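Local coordinates for protein PA0821 (Pseudomonas aeruginosa, PDB 7DRG) that probably acts as the type VI secretion immunity protein (antitoxin) that protects Pseudomonas aeruginosa from a putative VRR-NUC domain effector, at residues B[293-298]-B[333-338]; B[256-261]-B[343-348]. All blocks are in the same frame, centred on the assembly; numbering follows the deposited sequence.

Contact 1 of 2, residues B[293-298]-B[333-338]; sequences LNHALK and VEDSEI
His295, on helix 288-297, faces Val333, where the two backbones come nearest, with CA of His295 and CA of Val333 7.3 Å apart. Residues 333-338 form an irregular connection with a short 3-10 turn at 335-337, leading into helix 338-348. At this separation side chains and one water make the contact, burying 213 Å² over both segments. CG of His295 is anti to the backbone N (chi1 -170°), which carries the start of the ring out toward residues 335-338. Ile338 covers one ring face: its CD1 lies 3.7 Å from the ring centroid of His295 and 15° off the normal, a CH-pi contact displaced toward the rim. Asp335 comes to the ring edge instead, OD1 standing 3.1 Å from CE1 of His295, with the carboxylate plane turned 85° from the ring. Water 1, in the ring plane, is hydrogen-bonded to ND1 of His295 at 2.9 Å. It accepts from NZ of Lys298 at 2.8 Å and from N of Val333, thereby bridging the segments. The Lys298 chain, extended beyond CG, carries NZ to 4.5 Å from OD1 of Asp335, close enough that the opposite charges probably attract, though beyond a salt bridge. This water-bridged CH-pi contact joins helix 288-297 at the surface to the connection entering helix 338-348. Beside it, Asn294 ND2 hydrogen-bonds Asp332, while Leu297 packs against strand 233-237 and helix 247-251.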
ATOM      1  N   LEU B 293      -6.637   1.476  23.932  1.00 22.53           N
ATOM      2  CA  LEU B 293      -8.086   1.335  23.981  1.00 21.33           C
ATOM      3  C   LEU B 293      -8.540   0.042  23.314  1.00 24.46           C
ATOM      4  O   LEU B 293      -9.442  -0.636  23.818  1.00 23.88           O
ATOM      5  CB  LEU B 293      -8.756   2.540  23.326  1.00 22.39           C
ATOM      6  CG  LEU B 293     -10.284   2.492  23.370  1.00 24.88           C
ATOM      7  CD1 LEU B 293     -10.801   2.453  24.806  1.00 23.54           C
ATOM      8  CD2 LEU B 293     -10.848   3.682  22.651  1.00 25.55           C
ATOM      9  N   ASN B 294      -7.936  -0.310  22.174  1.00 24.01           N
ATOM     10  CA  ASN B 294      -8.294  -1.559  21.511  1.00 23.36           C
ATOM     11  C   ASN B 294      -8.028  -2.753  22.416  1.00 25.35           C
ATOM     12  O   ASN B 294      -8.802  -3.717  22.424  1.00 28.14           O
ATOM     13  CB  ASN B 294      -7.526  -1.684  20.192  1.00 22.59           C
ATOM     14  CG  ASN B 294      -7.743  -3.022  19.499  1.00 26.16           C
ATOM     15  OD1 ASN B 294      -8.710  -3.205  18.758  1.00 26.96           O
ATOM     16  ND2 ASN B 294      -6.819  -3.957  19.718  1.00 23.46           N
ATOM     17  N   HIS B 295      -6.939  -2.705  23.189  1.00 26.56           N
ATOM     18  CA  HIS B 295      -6.648  -3.788  24.124  1.00 26.26           C
ATOM     19  C   HIS B 295      -7.750  -3.926  25.170  1.00 29.03           C
ATOM     20  O   HIS B 295      -8.168  -5.042  25.500  1.00 32.56           O
ATOM     21  CB  HIS B 295      -5.293  -3.543  24.786  1.00 30.00           C
ATOM     22  CG  HIS B 295      -4.787  -4.710  25.576  1.00 34.46           C
ATOM     23  ND1 HIS B 295      -4.253  -5.833  24.984  1.00 38.65           N
ATOM     24  CD2 HIS B 295      -4.741  -4.928  26.912  1.00 37.44           C
ATOM     25  CE1 HIS B 295      -3.896  -6.693  25.920  1.00 38.19           C
ATOM     26  NE2 HIS B 295      -4.179  -6.167  27.099  1.00 40.02           N
ATOM     27  N   ALA B 296      -8.246  -2.798  25.685  1.00 27.47           N
ATOM     28  CA  ALA B 296      -9.290  -2.834  26.707  1.00 27.22           C
ATOM     29  C   ALA B 296     -10.627  -3.323  26.161  1.00 30.63           C
ATOM     30  O   ALA B 296     -11.422  -3.903  26.909  1.00 31.43           O
ATOM     31  CB  ALA B 296      -9.467  -1.447  27.328  1.00 28.84           C
ATOM     32  N   LEU B 297     -10.901  -3.100  24.875  1.00 27.19           N
ATOM     33  CA  LEU B 297     -12.216  -3.373  24.310  1.00 28.98           C
ATOM     34  C   LEU B 297     -12.261  -4.564  23.363  1.00 29.15           C
ATOM     35  O   LEU B 297     -13.344  -4.901  22.883  1.00 28.36           O
ATOM     36  CB  LEU B 297     -12.737  -2.131  23.575  1.00 26.79           C
ATOM     37  CG  LEU B 297     -12.959  -0.887  24.435  1.00 27.02           C
ATOM     38  CD1 LEU B 297     -13.573   0.233  23.602  1.00 23.91           C
ATOM     39  CD2 LEU B 297     -13.842  -1.211  25.631  1.00 27.30           C
ATOM     40  N   LYS B 298     -11.135  -5.219  23.074  1.00 31.36           N
ATOM     41  CA  LYS B 298     -11.183  -6.253  22.045  1.00 30.54           C
ATOM     42  C   LYS B 298     -12.023  -7.455  22.456  1.00 29.96           C
ATOM     43  O   LYS B 298     -12.417  -8.245  21.589  1.00 33.36           O
ATOM     44  CB  LYS B 298      -9.772  -6.691  21.662  1.00 32.04           C
ATOM     45  CG  LYS B 298      -8.955  -7.297  22.777  1.00 33.86           C
ATOM     46  CD  LYS B 298      -7.536  -7.518  22.277  1.00 42.20           C
ATOM     47  CE  LYS B 298      -6.707  -8.333  23.247  1.00 39.37           C
ATOM     48  NZ  LYS B 298      -5.330  -8.514  22.715  1.00 40.58           N
ATOM     49  N   VAL B 333      -2.084  -6.198  20.252  1.00 28.65           N
ATOM     50  CA  VAL B 333      -0.731  -6.415  20.754  1.00 33.18           C
ATOM     51  C   VAL B 333      -0.787  -7.502  21.823  1.00 34.42           C
ATOM     52  O   VAL B 333      -1.857  -7.885  22.296  1.00 37.37           O
ATOM     53  CB  VAL B 333      -0.097  -5.127  21.325  1.00 30.00           C
ATOM     54  CG1 VAL B 333       0.014  -4.047  20.256  1.00 32.14           C
ATOM     55  CG2 VAL B 333      -0.894  -4.627  22.515  1.00 29.38           C
ATOM     56  N   GLU B 334       0.390  -8.004  22.202  1.00 40.71           N
ATOM     57  CA  GLU B 334       0.474  -8.983  23.282  1.00 37.29           C
ATOM     58  C   GLU B 334       0.326  -8.301  24.637  1.00 41.36           C
ATOM     59  O   GLU B 334       0.772  -7.165  24.826  1.00 44.00           O
ATOM     60  CB  GLU B 334       1.806  -9.740  23.235  1.00 45.34           C
ATOM     61  CG  GLU B 334       2.065 -10.504  21.943  1.00 53.36           C
ATOM     62  CD  GLU B 334       0.956 -11.481  21.604  1.00 68.43           C
ATOM     63  OE1 GLU B 334       0.364 -12.067  22.538  1.00 69.49           O
ATOM     64  OE2 GLU B 334       0.671 -11.657  20.399  1.00 76.44           O
ATOM     65  N   ASP B 335      -0.306  -9.011  25.580  1.00 39.64           N
ATOM     66  CA  ASP B 335      -0.495  -8.489  26.934  1.00 44.71           C
ATOM     67  C   ASP B 335       0.812  -7.994  27.538  1.00 44.97           C
ATOM     68  O   ASP B 335       0.840  -6.969  28.229  1.00 42.41           O
ATOM     69  CB  ASP B 335      -1.100  -9.565  27.841  1.00 51.62           C
ATOM     70  CG  ASP B 335      -2.520  -9.923  27.466  1.00 61.20           C
ATOM     71  OD1 ASP B 335      -2.935  -9.611  26.331  1.00 66.61           O
ATOM     72  OD2 ASP B 335      -3.224 -10.515  28.313  1.00 64.86           O
ATOM     73  N   SER B 336       1.905  -8.717  27.293  1.00 45.87           N
ATOM     74  CA  SER B 336       3.184  -8.384  27.906  1.00 45.06           C
ATOM     75  C   SER B 336       3.745  -7.056  27.414  1.00 44.83           C
ATOM     76  O   SER B 336       4.604  -6.477  28.085  1.00 46.18           O
ATOM     77  CB  SER B 336       4.191  -9.505  27.644  1.00 46.57           C
ATOM     78  OG  SER B 336       4.319  -9.758  26.257  1.00 49.45           O
ATOM     79  N   GLU B 337       3.273  -6.550  26.276  1.00 39.84           N
ATOM     80  CA  GLU B 337       3.795  -5.312  25.712  1.00 37.27           C
ATOM     81  C   GLU B 337       3.024  -4.080  26.163  1.00 33.69           C
ATOM     82  O   GLU B 337       3.409  -2.963  25.804  1.00 35.25           O
ATOM     83  CB  GLU B 337       3.799  -5.385  24.180  1.00 44.25           C
ATOM     84  CG  GLU B 337       4.786  -6.405  23.623  1.00 51.32           C
ATOM     85  CD  GLU B 337       6.188  -6.231  24.192  1.00 70.75           C
ATOM     86  OE1 GLU B 337       6.805  -5.169  23.957  1.00 75.82           O
ATOM     87  OE2 GLU B 337       6.667  -7.152  24.889  1.00 76.97           O
ATOM     88  N   ILE B 338       1.961  -4.254  26.944  1.00 33.74           N
ATOM     89  CA  ILE B 338       1.142  -3.110  27.348  1.00 36.48           C
ATOM     90  C   ILE B 338       1.936  -2.089  28.158  1.00 33.76           C
ATOM     91  O   ILE B 338       1.847  -0.889  27.850  1.00 32.88           O
ATOM     92  CB  ILE B 338      -0.127  -3.597  28.065  1.00 38.14           C
ATOM     93  CG1 ILE B 338      -1.063  -4.275  27.057  1.00 35.68           C
ATOM     94  CG2 ILE B 338      -0.839  -2.444  28.768  1.00 40.27           C
ATOM     95  CD1 ILE B 338      -1.542  -3.346  25.954  1.00 36.44           C
TER
HETATM   96  O   HOH W   1      -4.327  -5.985  22.119  1.00 33.07           O

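Contact 2 of 2, residues B[256-261]-B[343-348]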
ATOM      1  N   SER B 256      -6.126   8.856  32.526  1.00 34.40           N
ATOM      2  CA  SER B 256      -6.900  10.080  32.329  1.00 25.46           C
ATOM      3  C   SER B 256      -6.049  11.230  31.811  1.00 28.22           C
ATOM      4  O   SER B 256      -6.608  12.260  31.413  1.00 32.40           O
ATOM      5  CB  SER B 256      -7.599  10.489  33.628  1.00 36.07           C
ATOM      6  OG  SER B 256      -6.662  10.662  34.675  1.00 38.74           O
ATOM      7  N   SER B 257      -4.723  11.075  31.790  1.00 29.81           N
ATOM      8  CA  SER B 257      -3.865  12.062  31.145  1.00 31.25           C
ATOM      9  C   SER B 257      -4.102  12.105  29.642  1.00 31.82           C
ATOM     10  O   SER B 257      -3.860  13.135  29.000  1.00 31.34           O
ATOM     11  CB  SER B 257      -2.393  11.757  31.437  1.00 31.22           C
ATOM     12  OG  SER B 257      -2.019  10.458  31.009  1.00 32.96           O
ATOM     13  N   HIS B 258      -4.568  10.999  29.062  1.00 30.39           N
ATOM     14  CA  HIS B 258      -4.687  10.890  27.618  1.00 25.68           C
ATOM     15  C   HIS B 258      -6.046  10.409  27.145  1.00 26.53           C
ATOM     16  O   HIS B 258      -6.333  10.534  25.951  1.00 26.49           O
ATOM     17  CB  HIS B 258      -3.610   9.952  27.058  1.00 26.68           C
ATOM     18  CG  HIS B 258      -2.233  10.537  27.068  1.00 25.12           C
ATOM     19  ND1 HIS B 258      -1.492  10.672  28.223  1.00 29.82           N
ATOM     20  CD2 HIS B 258      -1.452  11.008  26.065  1.00 26.96           C
ATOM     21  CE1 HIS B 258      -0.319  11.206  27.933  1.00 34.32           C
ATOM     22  NE2 HIS B 258      -0.270  11.422  26.632  1.00 32.46           N
ATOM     23  N   PHE B 259      -6.888   9.878  28.028  1.00 25.65           N
ATOM     24  CA  PHE B 259      -8.217   9.403  27.670  1.00 25.02           C
ATOM     25  C   PHE B 259      -9.256  10.210  28.426  1.00 28.35           C
ATOM     26  O   PHE B 259      -9.120  10.436  29.635  1.00 28.99           O
ATOM     27  CB  PHE B 259      -8.372   7.910  27.971  1.00 22.95           C
ATOM     28  CG  PHE B 259      -7.466   7.036  27.152  1.00 24.61           C
ATOM     29  CD1 PHE B 259      -6.157   6.804  27.545  1.00 24.67           C
ATOM     30  CD2 PHE B 259      -7.917   6.453  25.976  1.00 26.46           C
ATOM     31  CE1 PHE B 259      -5.316   6.008  26.788  1.00 26.32           C
ATOM     32  CE2 PHE B 259      -7.083   5.657  25.212  1.00 27.94           C
ATOM     33  CZ  PHE B 259      -5.780   5.433  25.615  1.00 27.23           C
ATOM     34  N   ALA B 260     -10.279  10.660  27.706  1.00 23.33           N
ATOM     35  CA  ALA B 260     -11.400  11.375  28.290  1.00 24.79           C
ATOM     36  C   ALA B 260     -12.672  10.568  28.082  1.00 25.09           C
ATOM     37  O   ALA B 260     -12.797   9.809  27.115  1.00 24.29           O
ATOM     38  CB  ALA B 260     -11.564  12.771  27.676  1.00 25.26           C
ATOM     39  N   PHE B 261     -13.615  10.738  29.002  1.00 22.26           N
ATOM     40  CA  PHE B 261     -14.873  10.009  28.979  1.00 25.11           C
ATOM     41  C   PHE B 261     -16.020  10.999  29.033  1.00 27.41           C
ATOM     42  O   PHE B 261     -16.053  11.879  29.899  1.00 26.25           O
ATOM     43  CB  PHE B 261     -14.955   9.014  30.141  1.00 25.51           C
ATOM     44  CG  PHE B 261     -13.839   8.018  30.138  1.00 27.64           C
ATOM     45  CD1 PHE B 261     -12.606   8.343  30.673  1.00 32.83           C
ATOM     46  CD2 PHE B 261     -14.010   6.769  29.564  1.00 28.34           C
ATOM     47  CE1 PHE B 261     -11.566   7.433  30.648  1.00 36.00           C
ATOM     48  CE2 PHE B 261     -12.978   5.854  29.545  1.00 29.39           C
ATOM     49  CZ  PHE B 261     -11.753   6.187  30.086  1.00 36.89           C
ATOM     50  N   ASP B 343       4.257   3.457  28.507  1.00 35.90           N
ATOM     51  CA  ASP B 343       5.403   4.360  28.574  1.00 35.50           C
ATOM     52  C   ASP B 343       5.483   5.235  27.331  1.00 35.10           C
ATOM     53  O   ASP B 343       5.804   6.427  27.422  1.00 36.06           O
ATOM     54  CB  ASP B 343       6.701   3.569  28.739  1.00 35.04           C
ATOM     55  CG  ASP B 343       6.864   2.969  30.129  1.00 36.54           C
ATOM     56  OD1 ASP B 343       6.323   3.529  31.104  1.00 39.57           O
ATOM     57  OD2 ASP B 343       7.558   1.933  30.241  1.00 43.54           O
ATOM     58  N   LYS B 344       5.195   4.661  26.161  1.00 36.92           N
ATOM     59  CA  LYS B 344       5.237   5.436  24.928  1.00 38.11           C
ATOM     60  C   LYS B 344       4.178   6.534  24.940  1.00 39.30           C
ATOM     61  O   LYS B 344       4.432   7.659  24.490  1.00 34.86           O
ATOM     62  CB  LYS B 344       5.052   4.509  23.724  1.00 39.84           C
ATOM     63  CG  LYS B 344       5.471   5.133  22.407  1.00 50.90           C
ATOM     64  CD  LYS B 344       6.189   4.143  21.496  1.00 53.19           C
ATOM     65  CE  LYS B 344       5.238   3.115  20.915  1.00 55.02           C
ATOM     66  NZ  LYS B 344       5.600   2.778  19.510  1.00 51.35           N
ATOM     67  N   LEU B 345       2.989   6.221  25.462  1.00 32.21           N
ATOM     68  CA  LEU B 345       1.938   7.219  25.621  1.00 34.26           C
ATOM     69  C   LEU B 345       2.438   8.436  26.394  1.00 34.41           C
ATOM     70  O   LEU B 345       2.323   9.574  25.931  1.00 34.51           O
ATOM     71  CB  LEU B 345       0.738   6.584  26.333  1.00 32.19           C
ATOM     72  CG  LEU B 345      -0.545   7.396  26.522  1.00 32.86           C
ATOM     73  CD1 LEU B 345      -1.358   7.421  25.238  1.00 30.04           C
ATOM     74  CD2 LEU B 345      -1.380   6.847  27.674  1.00 33.63           C
ATOM     75  N   LEU B 346       3.009   8.212  27.577  1.00 37.28           N
ATOM     76  CA  LEU B 346       3.344   9.335  28.448  1.00 43.21           C
ATOM     77  C   LEU B 346       4.546  10.126  27.944  1.00 41.67           C
ATOM     78  O   LEU B 346       4.623  11.338  28.176  1.00 45.95           O
ATOM     79  CB  LEU B 346       3.606   8.838  29.870  1.00 39.45           C
ATOM     80  CG  LEU B 346       2.480   8.032  30.514  1.00 42.55           C
ATOM     81  CD1 LEU B 346       2.765   7.829  31.988  1.00 51.09           C
ATOM     82  CD2 LEU B 346       1.137   8.721  30.316  1.00 44.91           C
ATOM     83  N   SER B 347       5.487   9.479  27.262  1.00 41.94           N
ATOM     84  CA  SER B 347       6.702  10.177  26.866  1.00 42.91           C
ATOM     85  C   SER B 347       6.571  10.902  25.534  1.00 46.42           C
ATOM     86  O   SER B 347       7.213  11.940  25.340  1.00 53.79           O
ATOM     87  CB  SER B 347       7.880   9.199  26.796  1.00 47.38           C
ATOM     88  OG  SER B 347       7.700   8.242  25.769  1.00 53.02           O
ATOM     89  N   ALA B 348       5.749  10.396  24.616  1.00 34.72           N
ATOM     90  CA  ALA B 348       5.739  10.896  23.251  1.00 40.55           C
ATOM     91  C   ALA B 348       4.437  11.566  22.845  1.00 36.31           C
ATOM     92  O   ALA B 348       4.415  12.257  21.821  1.00 41.64           O
ATOM     93  CB  ALA B 348       6.034   9.755  22.267  1.00 43.03           C
TER
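The apolar part of the contact centres on Leu345 of helix 338-348, which packs against His258 just before strand 259-264. CG of Leu345 sits over the middle of the imidazole, 3.7 Å from the ring centroid of His258 and 13° off the normal, a CH-pi contact. CG of Leu345 is anti to its backbone N (chi1 -175°), and both methyls lie over the same face as CG: CD1 of Leu345 is 3.7 Å from CD2 of His258, and CD2 of Leu345 is 3.9 Å from ND1 of His258. The same CD2 of Leu345 also meets the edge of Phe259, 4.1 Å from CE1. Leu346 adds a van der Waals contact, its CD2 lying 3.7 Å from OG of Ser257 and 3.7 Å from CE1 of His258.

The polar interactions fix the ring from its rim. OG of Ser257 lies in the imidazole plane and shares a 2.8 Å hydrogen bond with ND1 of His258, while NE2 hydrogen-bonds the carbonyl of Glu349, just beyond the helix. Leu345 O is 3.3 Å from NE2 of His258, but the angle is too poor for a bond.

With both ring nitrogens engaged, the imidazole is held in orientation and can offer a face to leucine without leaving its polar atoms unsatisfied in a buried setting.

How the contacts relate
Contact 1 and contact 2 lie on the same side of the chain's centre, their own centres about 15 Å apart. Sequence order encloses 293-298 and 333-338 between 256-261 and 343-348, and helix 338-348 takes part in both, offering its first residue to contact 1 and its later turns to contact 2. Segments 293-298 and 256-261 meet where CB of Leu293 packs on CE2 of Phe259 at 4.0 Å. Helix 288-297 supplies further continuity, because Leu292 touches Ile338, Phe259 and Leu345. Contact 1 is a hydrated surface join, contact 2 a buried one; together they fasten helix 338-348 to helix 288-297 and to the start of strand 259-264.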